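PDB 5DXI: trehalose-6-phosphate phosphatase from Candida albicans, which is a phosphatase of the HAD superfamily, and here holds a magnesium ion, a beryllium trifluoride ion and a glycan in neighbouring pockets. Local coordinates for residues A[26-31]-A[235-240]; A[70-75]-A[100-105]; A[123-128]-A[140-145]. All blocks are in the same frame, centred on the assembly; numbering follows the deposited sequence.

Interaction 1. Residues A[26-31]-A[235-240]; sequences LFDYDG and LTDEDM. With MG (magnesium ion), chain E; BEF (beryllium trifluoride ion), chain F; GLC (alpha-D-glucopyranose), chain C; GLC (alpha-D-glucopyranose), chain B.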
loop_
_atom_site.group_PDB
_atom_site.type_symbol
_atom_site.label_atom_id
_atom_site.label_comp_id
_atom_site.label_asym_id
_atom_site.label_seq_id
_atom_site.Cartn_x
_atom_site.Cartn_y
_atom_site.Cartn_z
ATOM N N LEU A 26 -6.743 -4.767 3.035
ATOM C CA LEU A 26 -5.425 -4.524 2.461
ATOM C C LEU A 26 -5.078 -3.053 2.603
ATOM O O LEU A 26 -5.409 -2.217 1.741
ATOM C CB LEU A 26 -5.402 -4.943 0.994
ATOM C CG LEU A 26 -5.893 -6.370 0.772
ATOM C CD1 LEU A 26 -6.374 -6.563 -0.685
ATOM C CD2 LEU A 26 -4.809 -7.377 1.135
ATOM N N PHE A 27 -4.401 -2.732 3.698
ATOM C CA PHE A 27 -4.199 -1.336 4.069
ATOM C C PHE A 27 -2.804 -0.839 3.805
ATOM O O PHE A 27 -1.832 -1.349 4.366
ATOM C CB PHE A 27 -4.478 -1.087 5.559
ATOM C CG PHE A 27 -5.878 -1.387 5.985
ATOM C CD1 PHE A 27 -6.941 -1.278 5.083
ATOM C CD2 PHE A 27 -6.148 -1.730 7.307
ATOM C CE1 PHE A 27 -8.241 -1.537 5.492
ATOM C CE2 PHE A 27 -7.446 -1.992 7.720
ATOM C CZ PHE A 27 -8.497 -1.896 6.810
ATOM N N ASP A 28 -2.722 0.196 2.990
ATOM C CA ASP A 28 -1.576 1.071 3.029
ATOM C C ASP A 28 -1.469 1.713 4.424
ATOM O O ASP A 28 -2.493 1.881 5.084
ATOM C CB ASP A 28 -1.720 2.158 1.993
ATOM C CG ASP A 28 -0.535 3.011 1.948
ATOM O OD1 ASP A 28 0.518 2.377 1.903
ATOM O OD2 ASP A 28 -0.627 4.252 2.010
ATOM N N TYR A 29 -0.263 2.105 4.852
ATOM C CA TYR A 29 -0.113 2.790 6.144
ATOM C C TYR A 29 0.006 4.306 5.980
ATOM O O TYR A 29 -0.942 5.041 6.264
ATOM C CB TYR A 29 1.101 2.271 6.934
ATOM C CG TYR A 29 1.212 2.947 8.296
ATOM C CD1 TYR A 29 0.267 2.698 9.285
ATOM C CD2 TYR A 29 2.228 3.852 8.574
ATOM C CE1 TYR A 29 0.333 3.314 10.520
ATOM C CE2 TYR A 29 2.307 4.487 9.827
ATOM C CZ TYR A 29 1.351 4.199 10.793
ATOM O OH TYR A 29 1.393 4.794 12.043
ATOM N N ASP A 30 1.147 4.779 5.498
ATOM C CA ASP A 30 1.389 6.222 5.422
ATOM C C ASP A 30 0.442 6.962 4.484
ATOM O O ASP A 30 0.233 6.566 3.352
ATOM C CB ASP A 30 2.827 6.506 4.996
ATOM C CG ASP A 30 3.829 6.113 6.065
ATOM O OD1 ASP A 30 3.975 6.885 7.035
ATOM O OD2 ASP A 30 4.467 5.044 5.932
ATOM N N GLY A 31 -0.138 8.046 4.990
ATOM C CA GLY A 31 -1.060 8.864 4.226
ATOM C C GLY A 31 -2.408 8.191 4.044
ATOM O O GLY A 31 -3.286 8.705 3.345
ATOM N N LEU A 235 1.526 6.403 -5.456
ATOM C CA LEU A 235 1.730 5.692 -6.701
ATOM C C LEU A 235 1.942 4.197 -6.473
ATOM O O LEU A 235 1.382 3.368 -7.188
ATOM C CB LEU A 235 2.919 6.295 -7.450
ATOM C CG LEU A 235 3.317 5.570 -8.737
ATOM C CD1 LEU A 235 2.152 5.499 -9.716
ATOM C CD2 LEU A 235 4.537 6.253 -9.371
ATOM N N THR A 236 2.730 3.858 -5.457
ATOM C CA THR A 236 2.929 2.464 -5.095
ATOM C C THR A 236 1.614 1.694 -4.917
ATOM O O THR A 236 1.534 0.514 -5.261
ATOM C CB THR A 236 3.768 2.336 -3.810
ATOM O OG1 THR A 236 4.026 0.954 -3.582
ATOM C CG2 THR A 236 3.036 2.949 -2.572
ATOM N N ASP A 237 0.580 2.368 -4.420
ATOM C CA ASP A 237 -0.702 1.726 -4.133
ATOM C C ASP A 237 -1.544 1.476 -5.381
ATOM O O ASP A 237 -2.463 0.658 -5.370
ATOM C CB ASP A 237 -1.463 2.581 -3.153
ATOM C CG ASP A 237 -0.623 2.889 -1.940
ATOM O OD1 ASP A 237 -0.388 4.077 -1.653
ATOM O OD2 ASP A 237 -0.156 1.914 -1.310
ATOM N N GLU A 238 -1.248 2.204 -6.451
ATOM C CA GLU A 238 -1.884 1.927 -7.743
ATOM C C GLU A 238 -1.623 0.474 -8.185
ATOM O O GLU A 238 -2.423 -0.120 -8.930
ATOM C CB GLU A 238 -1.378 2.910 -8.797
ATOM C CG GLU A 238 -1.838 4.363 -8.551
ATOM C CD GLU A 238 -3.350 4.511 -8.589
ATOM O OE1 GLU A 238 -3.986 4.044 -9.579
ATOM O OE2 GLU A 238 -3.905 5.078 -7.622
ATOM N N ASP A 239 -0.495 -0.086 -7.751
ATOM C CA ASP A 239 -0.213 -1.505 -8.007
ATOM C C ASP A 239 -1.239 -2.404 -7.317
ATOM O O ASP A 239 -1.681 -3.404 -7.880
ATOM C CB ASP A 239 1.208 -1.865 -7.553
ATOM C CG ASP A 239 2.266 -1.161 -8.379
ATOM O OD1 ASP A 239 1.929 -0.732 -9.505
ATOM O OD2 ASP A 239 3.419 -1.050 -7.931
ATOM N N MET A 240 -1.635 -2.038 -6.102
ATOM C CA MET A 240 -2.675 -2.788 -5.419
ATOM C C MET A 240 -4.007 -2.685 -6.145
ATOM O O MET A 240 -4.662 -3.703 -6.359
ATOM C CB MET A 240 -2.847 -2.322 -3.975
ATOM C CG MET A 240 -1.599 -2.509 -3.118
ATOM S SD MET A 240 -1.951 -2.506 -1.343
ATOM C CE MET A 240 -2.466 -0.798 -1.152
HETATM MG MG MG E . 0.909 5.639 1.643
HETATM BE BE BEF F . 1.798 2.977 2.486
HETATM F F1 BEF F . 3.269 2.720 1.537
HETATM F F2 BEF F . 2.256 4.670 2.686
HETATM F F3 BEF F . 2.557 2.630 4.044
HETATM C C1 GLC C . 7.085 7.156 4.321
HETATM C C2 GLC C . 8.460 6.528 4.502
HETATM C C3 GLC C . 8.891 5.857 3.193
HETATM C C4 GLC C . 7.834 4.848 2.777
HETATM C C5 GLC C . 6.493 5.563 2.642
HETATM C C6 GLC C . 5.401 4.553 2.346
HETATM O O1 GLC C . 7.153 8.223 3.376
HETATM O O2 GLC C . 9.385 7.545 4.873
HETATM O O3 GLC C . 10.123 5.177 3.379
HETATM O O4 GLC C . 8.183 4.240 1.515
HETATM O O5 GLC C . 6.134 6.195 3.860
HETATM O O6 GLC C . 5.238 3.697 3.483
HETATM C C1 GLC B . 5.929 8.974 3.335
HETATM C C2 GLC B . 6.103 10.216 2.488
HETATM C C3 GLC B . 7.065 11.184 3.164
HETATM C C4 GLC B . 6.549 11.549 4.553
HETATM C C5 GLC B . 6.376 10.264 5.360
HETATM C C6 GLC B . 5.769 10.510 6.735
HETATM O O2 GLC B . 6.610 9.889 1.197
HETATM O O3 GLC B . 7.199 12.346 2.341
HETATM O O4 GLC B . 7.490 12.386 5.229
HETATM O O5 GLC B . 5.506 9.363 4.651
HETATM O O6 GLC B . 4.397 10.916 6.564
HETATM O O HOH W 1 1.634 4.829 -0.150
HETATM O O HOH W 2 1.954 7.363 1.432
#
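At the magnesium site of this HAD-type phosphatase domain, Asp28 of the first shell faces Asp237 of the second. Asp28 and Asp30 fit the DxDx(T/V) pattern of the superfamily, at the end of strand 23-27. Asp28 OD1 is covalently joined to beryllium of beryllium trifluoride at 1.5 Å. Its other oxygen, OD2, binds magnesium at 2.1 Å and is also hydrogen-bonded to Thr32 OG1. CG of Asp28 stands anti to the backbone N (chi1 -176°), which sends the carboxylate on toward both groups. The magnesium also takes Asp30 O, Asp233 and two waters. The backbone N atoms of Tyr29 and Asp30 both donate to F3 of beryllium trifluoride, each at 3.0 Å.

Asp237 OD1 is 2.6 Å from one metal-bound water and also accepts from Asp233 N and Asp234 N. Its OD2 lies 3.3 Å from Asp28 OD1. Both are acceptors, so no bond joins them. Lys191 makes a salt bridge with Asp237 OD2 and also reaches beryllium trifluoride, which probably eases this pairing of oxygens. Met240 CE approaches Asp28 CB at 4.4 Å. Strand 23-27 runs between strands 62-67 and 227-232, and Met240 of helix 235-253 also touches helix 191-199 at Lys191 and Val195.

Interaction 2. Residues A[70-75]-A[100-105]; sequences RDQAFL and KEWVNL. With GLC (alpha-D-glucopyranose), chain C.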
loop_
_atom_site.group_PDB
_atom_site.type_symbol
_atom_site.label_atom_id
_atom_site.label_comp_id
_atom_site.label_asym_id
_atom_site.label_seq_id
_atom_site.Cartn_x
_atom_site.Cartn_y
_atom_site.Cartn_z
ATOM N N ARG A 70 7.260 1.175 4.125
ATOM C CA ARG A 70 8.085 1.159 5.348
ATOM C C ARG A 70 8.964 -0.083 5.456
ATOM O O ARG A 70 8.586 -1.166 4.989
ATOM C CB ARG A 70 7.193 1.234 6.592
ATOM C CG ARG A 70 6.487 2.568 6.836
ATOM C CD ARG A 70 7.483 3.721 7.071
ATOM N NE ARG A 70 6.770 4.965 7.355
ATOM C CZ ARG A 70 7.165 5.910 8.205
ATOM N NH1 ARG A 70 8.299 5.784 8.893
ATOM N NH2 ARG A 70 6.414 6.995 8.369
ATOM N N ASP A 71 10.111 0.055 6.105
ATOM C CA ASP A 71 10.948 -1.111 6.341
ATOM C C ASP A 71 10.337 -1.982 7.445
ATOM O O ASP A 71 9.366 -1.579 8.103
ATOM C CB ASP A 71 12.398 -0.707 6.670
ATOM C CG ASP A 71 12.533 0.138 7.939
ATOM O OD1 ASP A 71 11.670 0.085 8.842
ATOM O OD2 ASP A 71 13.562 0.833 8.049
ATOM N N GLN A 72 10.884 -3.181 7.621
ATOM C CA GLN A 72 10.333 -4.136 8.587
ATOM C C GLN A 72 10.377 -3.608 10.017
ATOM O O GLN A 72 9.445 -3.833 10.796
ATOM C CB GLN A 72 11.095 -5.458 8.524
ATOM C CG GLN A 72 11.013 -6.135 7.182
ATOM C CD GLN A 72 12.176 -7.073 6.975
ATOM O OE1 GLN A 72 13.274 -6.640 6.643
ATOM N NE2 GLN A 72 11.945 -8.356 7.177
ATOM N N ALA A 73 11.465 -2.921 10.355
ATOM C CA ALA A 73 11.668 -2.412 11.713
ATOM C C ALA A 73 10.514 -1.504 12.138
ATOM O O ALA A 73 9.942 -1.686 13.205
ATOM C CB ALA A 73 13.001 -1.673 11.813
ATOM N N PHE A 74 10.150 -0.553 11.278
ATOM C CA PHE A 74 9.046 0.354 11.580
ATOM C C PHE A 74 7.738 -0.416 11.813
ATOM O O PHE A 74 7.051 -0.209 12.814
ATOM C CB PHE A 74 8.865 1.368 10.440
ATOM C CG PHE A 74 7.869 2.450 10.748
ATOM C CD1 PHE A 74 8.266 3.598 11.418
ATOM C CD2 PHE A 74 6.538 2.312 10.382
ATOM C CE1 PHE A 74 7.358 4.602 11.713
ATOM C CE2 PHE A 74 5.624 3.294 10.673
ATOM C CZ PHE A 74 6.031 4.457 11.342
ATOM N N LEU A 75 7.414 -1.315 10.883
ATOM C CA LEU A 75 6.164 -2.057 10.934
ATOM C C LEU A 75 6.113 -2.979 12.144
ATOM O O LEU A 75 5.069 -3.132 12.775
ATOM C CB LEU A 75 5.969 -2.860 9.641
ATOM C CG LEU A 75 5.816 -2.009 8.374
ATOM C CD1 LEU A 75 5.749 -2.940 7.163
ATOM C CD2 LEU A 75 4.603 -1.062 8.425
ATOM N N LYS A 100 6.665 -16.074 12.587
ATOM C CA LYS A 100 7.676 -15.579 13.501
ATOM C C LYS A 100 8.764 -14.861 12.729
ATOM O O LYS A 100 9.410 -13.958 13.232
ATOM C CB LYS A 100 8.275 -16.784 14.266
ATOM C CG LYS A 100 7.242 -17.863 14.675
ATOM C CD LYS A 100 6.910 -18.790 13.467
ATOM C CE LYS A 100 5.990 -19.954 13.791
ATOM N NZ LYS A 100 6.004 -20.969 12.696
ATOM N N GLU A 101 8.877 -15.207 11.458
ATOM C CA GLU A 101 9.784 -14.520 10.552
ATOM C C GLU A 101 9.152 -14.099 9.251
ATOM O O GLU A 101 8.104 -14.598 8.842
ATOM C CB GLU A 101 11.044 -15.318 10.218
ATOM C CG GLU A 101 12.216 -14.984 11.123
ATOM C CD GLU A 101 12.771 -13.573 10.812
ATOM O OE1 GLU A 101 12.621 -13.082 9.658
ATOM O OE2 GLU A 101 13.367 -12.955 11.722
ATOM N N TRP A 102 9.807 -13.121 8.647
ATOM C CA TRP A 102 9.432 -12.565 7.371
ATOM C C TRP A 102 9.894 -13.477 6.251
ATOM O O TRP A 102 10.853 -14.223 6.410
ATOM C CB TRP A 102 10.092 -11.211 7.188
ATOM C CG TRP A 102 9.682 -10.187 8.191
ATOM C CD1 TRP A 102 10.099 -10.095 9.497
ATOM C CD2 TRP A 102 8.804 -9.082 7.967
ATOM N NE1 TRP A 102 9.520 -9.003 10.103
ATOM C CE2 TRP A 102 8.726 -8.359 9.185
ATOM C CE3 TRP A 102 8.080 -8.623 6.854
ATOM C CZ2 TRP A 102 7.943 -7.214 9.325
ATOM C CZ3 TRP A 102 7.303 -7.464 6.995
ATOM C CH2 TRP A 102 7.245 -6.777 8.220
ATOM N N VAL A 103 9.212 -13.399 5.120
ATOM C CA VAL A 103 9.717 -13.945 3.867
ATOM C C VAL A 103 10.309 -12.801 3.039
ATOM O O VAL A 103 9.654 -11.774 2.841
ATOM C CB VAL A 103 8.603 -14.642 3.060
ATOM C CG1 VAL A 103 9.134 -15.121 1.712
ATOM C CG2 VAL A 103 8.012 -15.804 3.843
ATOM N N ASN A 104 11.546 -12.957 2.574
ATOM C CA ASN A 104 12.133 -11.981 1.655
ATOM C C ASN A 104 11.856 -12.369 0.216
ATOM O O ASN A 104 12.579 -13.188 -0.344
ATOM C CB ASN A 104 13.653 -11.852 1.864
ATOM C CG ASN A 104 14.275 -10.773 0.977
ATOM O OD1 ASN A 104 13.594 -10.163 0.159
ATOM N ND2 ASN A 104 15.565 -10.516 1.162
ATOM N N LEU A 105 10.861 -11.737 -0.403
ATOM C CA LEU A 105 10.497 -12.095 -1.775
ATOM C C LEU A 105 11.556 -11.650 -2.779
ATOM O O LEU A 105 11.537 -12.070 -3.936
ATOM C CB LEU A 105 9.125 -11.513 -2.153
ATOM C CG LEU A 105 7.831 -12.046 -1.504
ATOM C CD1 LEU A 105 7.729 -11.810 -0.009
ATOM C CD2 LEU A 105 6.623 -11.441 -2.213
HETATM C C1 GLC C . 7.085 7.156 4.321
HETATM C C2 GLC C . 8.460 6.528 4.502
HETATM C C3 GLC C . 8.891 5.857 3.193
HETATM C C4 GLC C . 7.834 4.848 2.777
HETATM C C5 GLC C . 6.493 5.563 2.642
HETATM C C6 GLC C . 5.401 4.553 2.346
HETATM O O1 GLC C . 7.153 8.223 3.376
HETATM O O2 GLC C . 9.385 7.545 4.873
HETATM O O3 GLC C . 10.123 5.177 3.379
HETATM O O4 GLC C . 8.183 4.240 1.515
HETATM O O5 GLC C . 6.134 6.195 3.860
HETATM O O6 GLC C . 5.238 3.697 3.483
#
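Gln72 runs over one face of the Trp102 indole, where the first turn of helix 72-79 meets the antiparallel edge of the HAD core sheet. The side chain can be followed outward over that face. CB starts over the rim of the six-membered ring, 3.7 Å from Trp102 CZ2. CG then makes a CH-pi contact, 3.6 Å from the centroid of that ring and only 5° off its normal. The chain is extended beyond CG, so it carries on toward the five-membered ring. CD passes over Trp102 CD2 at 4.0 Å. The tip, NE2, ends 3.1 Å from Trp102 CG. The amide stands on the ring rather than lying flat, with the two planes 89° apart. OE1 is hydrogen-bonded to Lys137 NZ, which helps to fix the rotation of the amide.

The two side chains run in opposite directions. Strands 85-88 and 93-95 also touch the indole. Asp71 is the N-cap of the helix, and its OD1 accepts from Phe74 N at 2.9 Å. At the indole edge, near the ring plane, Leu75 CD1 comes within 4.3 Å of Trp102 CH2, while Trp102 NE1 is hydrogen-bonded to Glu76 OE1.

Interaction 3. Residues A[123-128]-A[140-145]; sequences YYTEKT and LTWHYR. With GLC (alpha-D-glucopyranose), chain B; GLC (alpha-D-glucopyranose), chain C.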
loop_
_atom_site.group_PDB
_atom_site.type_symbol
_atom_site.label_atom_id
_atom_site.label_comp_id
_atom_site.label_asym_id
_atom_site.label_seq_id
_atom_site.Cartn_x
_atom_site.Cartn_y
_atom_site.Cartn_z
ATOM N N TYR A 123 24.342 12.783 -4.983
ATOM C CA TYR A 123 24.513 13.968 -5.817
ATOM C C TYR A 123 23.344 14.941 -5.693
ATOM O O TYR A 123 23.545 16.148 -5.540
ATOM C CB TYR A 123 24.704 13.560 -7.280
ATOM C CG TYR A 123 24.724 14.719 -8.261
ATOM C CD1 TYR A 123 25.899 15.412 -8.532
ATOM C CD2 TYR A 123 23.571 15.089 -8.950
ATOM C CE1 TYR A 123 25.921 16.461 -9.436
ATOM C CE2 TYR A 123 23.581 16.137 -9.857
ATOM C CZ TYR A 123 24.759 16.819 -10.098
ATOM O OH TYR A 123 24.770 17.857 -11.001
ATOM N N TYR A 124 22.122 14.427 -5.767
ATOM C CA TYR A 124 20.962 15.301 -5.722
ATOM C C TYR A 124 20.667 15.754 -4.301
ATOM O O TYR A 124 20.079 16.812 -4.103
ATOM C CB TYR A 124 19.744 14.619 -6.351
ATOM C CG TYR A 124 19.846 14.562 -7.854
ATOM C CD1 TYR A 124 19.459 15.647 -8.634
ATOM C CD2 TYR A 124 20.343 13.436 -8.496
ATOM C CE1 TYR A 124 19.563 15.613 -10.006
ATOM C CE2 TYR A 124 20.447 13.390 -9.869
ATOM C CZ TYR A 124 20.058 14.480 -10.620
ATOM O OH TYR A 124 20.159 14.432 -11.992
ATOM N N THR A 125 21.085 14.965 -3.315
ATOM C CA THR A 125 20.962 15.373 -1.919
ATOM C C THR A 125 21.847 16.595 -1.663
ATOM O O THR A 125 21.433 17.563 -1.018
ATOM C CB THR A 125 21.361 14.243 -0.934
ATOM O OG1 THR A 125 20.421 13.164 -1.017
ATOM C CG2 THR A 125 21.386 14.758 0.488
ATOM N N GLU A 126 23.067 16.538 -2.191
ATOM C CA GLU A 126 24.031 17.617 -2.021
ATOM C C GLU A 126 23.557 18.886 -2.727
ATOM O O GLU A 126 23.881 19.995 -2.303
ATOM C CB GLU A 126 25.410 17.180 -2.541
ATOM C CG GLU A 126 26.246 18.260 -3.228
ATOM C CD GLU A 126 26.839 19.262 -2.249
ATOM O OE1 GLU A 126 27.147 18.873 -1.094
ATOM O OE2 GLU A 126 27.000 20.437 -2.646
ATOM N N LYS A 127 22.731 18.744 -3.756
ATOM C CA LYS A 127 22.261 19.929 -4.445
ATOM C C LYS A 127 20.854 20.304 -3.889
ATOM O O LYS A 127 20.207 21.252 -4.346
ATOM C CB LYS A 127 22.296 19.693 -5.965
ATOM C CG LYS A 127 21.391 20.568 -6.788
ATOM C CD LYS A 127 21.898 20.959 -8.180
ATOM C CE LYS A 127 21.506 22.427 -8.509
ATOM N NZ LYS A 127 21.833 22.923 -9.897
ATOM N N THR A 128 20.401 19.602 -2.851
ATOM C CA THR A 128 19.066 19.880 -2.319
ATOM C C THR A 128 19.044 19.884 -0.801
ATOM O O THR A 128 18.823 18.851 -0.164
ATOM C CB THR A 128 18.022 18.857 -2.834
ATOM O OG1 THR A 128 18.123 18.720 -4.256
ATOM C CG2 THR A 128 16.614 19.307 -2.493
ATOM N N LEU A 140 15.425 1.857 -1.777
ATOM C CA LEU A 140 16.053 3.109 -1.348
ATOM C C LEU A 140 15.102 4.261 -1.598
ATOM O O LEU A 140 14.370 4.267 -2.588
ATOM C CB LEU A 140 17.370 3.360 -2.084
ATOM C CG LEU A 140 18.568 2.527 -1.629
ATOM C CD1 LEU A 140 18.655 1.236 -2.415
ATOM C CD2 LEU A 140 19.861 3.330 -1.738
ATOM N N THR A 141 15.109 5.232 -0.691
ATOM C CA THR A 141 14.195 6.359 -0.767
ATOM C C THR A 141 14.949 7.678 -0.681
ATOM O O THR A 141 15.770 7.866 0.210
ATOM C CB THR A 141 13.153 6.303 0.373
ATOM O OG1 THR A 141 12.463 5.051 0.330
ATOM C CG2 THR A 141 12.154 7.427 0.241
ATOM N N TRP A 142 14.684 8.585 -1.615
ATOM C CA TRP A 142 15.199 9.939 -1.477
ATOM C C TRP A 142 14.052 10.869 -1.092
ATOM O O TRP A 142 13.078 11.011 -1.837
ATOM C CB TRP A 142 15.885 10.408 -2.760
ATOM C CG TRP A 142 16.474 11.792 -2.641
ATOM C CD1 TRP A 142 17.459 12.204 -1.777
ATOM C CD2 TRP A 142 16.112 12.943 -3.413
ATOM N NE1 TRP A 142 17.725 13.544 -1.965
ATOM C CE2 TRP A 142 16.916 14.017 -2.967
ATOM C CE3 TRP A 142 15.190 13.169 -4.440
ATOM C CZ2 TRP A 142 16.819 15.297 -3.513
ATOM C CZ3 TRP A 142 15.098 14.440 -4.986
ATOM C CH2 TRP A 142 15.905 15.488 -4.519
ATOM N N HIS A 143 14.174 11.468 0.089
ATOM C CA HIS A 143 13.163 12.375 0.632
ATOM C C HIS A 143 13.498 13.841 0.353
ATOM O O HIS A 143 14.619 14.265 0.604
ATOM C CB HIS A 143 13.034 12.206 2.142
ATOM C CG HIS A 143 12.441 10.904 2.578
ATOM N ND1 HIS A 143 11.081 10.674 2.596
ATOM C CD2 HIS A 143 13.019 9.775 3.052
ATOM C CE1 HIS A 143 10.849 9.460 3.061
ATOM N NE2 HIS A 143 12.008 8.891 3.341
ATOM N N TYR A 144 12.529 14.620 -0.120
ATOM C CA TYR A 144 12.758 16.060 -0.269
ATOM C C TYR A 144 11.602 16.918 0.251
ATOM O O TYR A 144 11.457 18.075 -0.146
ATOM C CB TYR A 144 13.056 16.417 -1.734
ATOM C CG TYR A 144 11.987 16.065 -2.742
ATOM C CD1 TYR A 144 11.019 16.993 -3.108
ATOM C CD2 TYR A 144 11.958 14.815 -3.353
ATOM C CE1 TYR A 144 10.042 16.684 -4.048
ATOM C CE2 TYR A 144 10.980 14.494 -4.303
ATOM C CZ TYR A 144 10.022 15.434 -4.639
ATOM O OH TYR A 144 9.044 15.142 -5.563
ATOM N N ARG A 145 10.789 16.357 1.143
ATOM C CA ARG A 145 9.669 17.098 1.720
ATOM C C ARG A 145 10.163 18.351 2.468
ATOM O O ARG A 145 9.560 19.416 2.382
ATOM C CB ARG A 145 8.843 16.196 2.646
ATOM C CG ARG A 145 7.649 16.880 3.308
ATOM C CD ARG A 145 6.696 15.855 3.911
ATOM N NE ARG A 145 6.223 14.906 2.893
ATOM C CZ ARG A 145 5.276 15.168 1.994
ATOM N NH1 ARG A 145 4.685 16.367 1.975
ATOM N NH2 ARG A 145 4.917 14.237 1.103
HETATM C C1 GLC B . 5.929 8.974 3.335
HETATM C C2 GLC B . 6.103 10.216 2.488
HETATM C C3 GLC B . 7.065 11.184 3.164
HETATM C C4 GLC B . 6.549 11.549 4.553
HETATM C C5 GLC B . 6.376 10.264 5.360
HETATM C C6 GLC B . 5.769 10.510 6.735
HETATM O O2 GLC B . 6.610 9.889 1.197
HETATM O O3 GLC B . 7.199 12.346 2.341
HETATM O O4 GLC B . 7.490 12.386 5.229
HETATM O O5 GLC B . 5.506 9.363 4.651
HETATM O O6 GLC B . 4.397 10.916 6.564
HETATM C C1 GLC C . 7.085 7.156 4.321
HETATM C C2 GLC C . 8.460 6.528 4.502
HETATM C C3 GLC C . 8.891 5.857 3.193
HETATM C C4 GLC C . 7.834 4.848 2.777
HETATM C C5 GLC C . 6.493 5.563 2.642
HETATM C C6 GLC C . 5.401 4.553 2.346
HETATM O O1 GLC C . 7.153 8.223 3.376
HETATM O O2 GLC C . 9.385 7.545 4.873
HETATM O O3 GLC C . 10.123 5.177 3.379
HETATM O O4 GLC C . 8.183 4.240 1.515
HETATM O O5 GLC C . 6.134 6.195 3.860
HETATM O O6 GLC C . 5.238 3.697 3.483
#
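Over the indole of Trp142, near its rim, Tyr124 CB lies 4.1 Å above one face and Tyr144 CB as far above the opposite face. The Phe121 ring of helix 113-126 also meets the indole. Thr125 OG1 and Thr128 OG1 come at the edge, near the ring plane. CG of Trp142 is anti to the backbone N (chi1 -178°), and the ring thereby leaves strand 140-143 for the end of helix 113-126.

NE1 donates to Thr125 OG1 at 2.9 Å, but the bond is weak because the N-H points well off line (118°). That hydroxyl is also hydrogen-bonded to Phe121 O, one turn back. At the benzene end, Thr128 OG1 is 3.7 Å from Trp142 CZ2. The same hydroxyl donates to Tyr124 O at 2.7 Å, tilted 17° from the carbonyl plane, and ties the departing chain to the last turn.

His143 points the other way, toward the glycan, with CE1 3.0 Å from O2 of the glucose of chain C. Arg145 NE donates to O3 of the glucose of chain B at 2.8 Å. Helices on one face of a four-stranded antiparallel sheet and sugar on the other are consistent with the alpha/beta cap domain of HAD trehalose-phosphatases.

From the N terminus, the chain enters the core sheet at strand 23-27, where interaction 1 begins. It closes only at helix 235-253, and the other two contacts fall within that long loop. Interaction 2 closes a short loop, from helix 72-79 through strands 85-88 and 93-95 to strand 103-104. Interaction 3 follows in series and closes a short loop from the end of helix 113-126 through strand 132-135 to its antiparallel partner, strand 140-143. No loops cross. Interactions 1 and 2 touch through the Asp30-Arg70 salt bridge and the packing of Tyr29 on Phe74. Interaction 3 touches neither, but the glycan lies between it and the core: the glucose of chain C meets all three contacts.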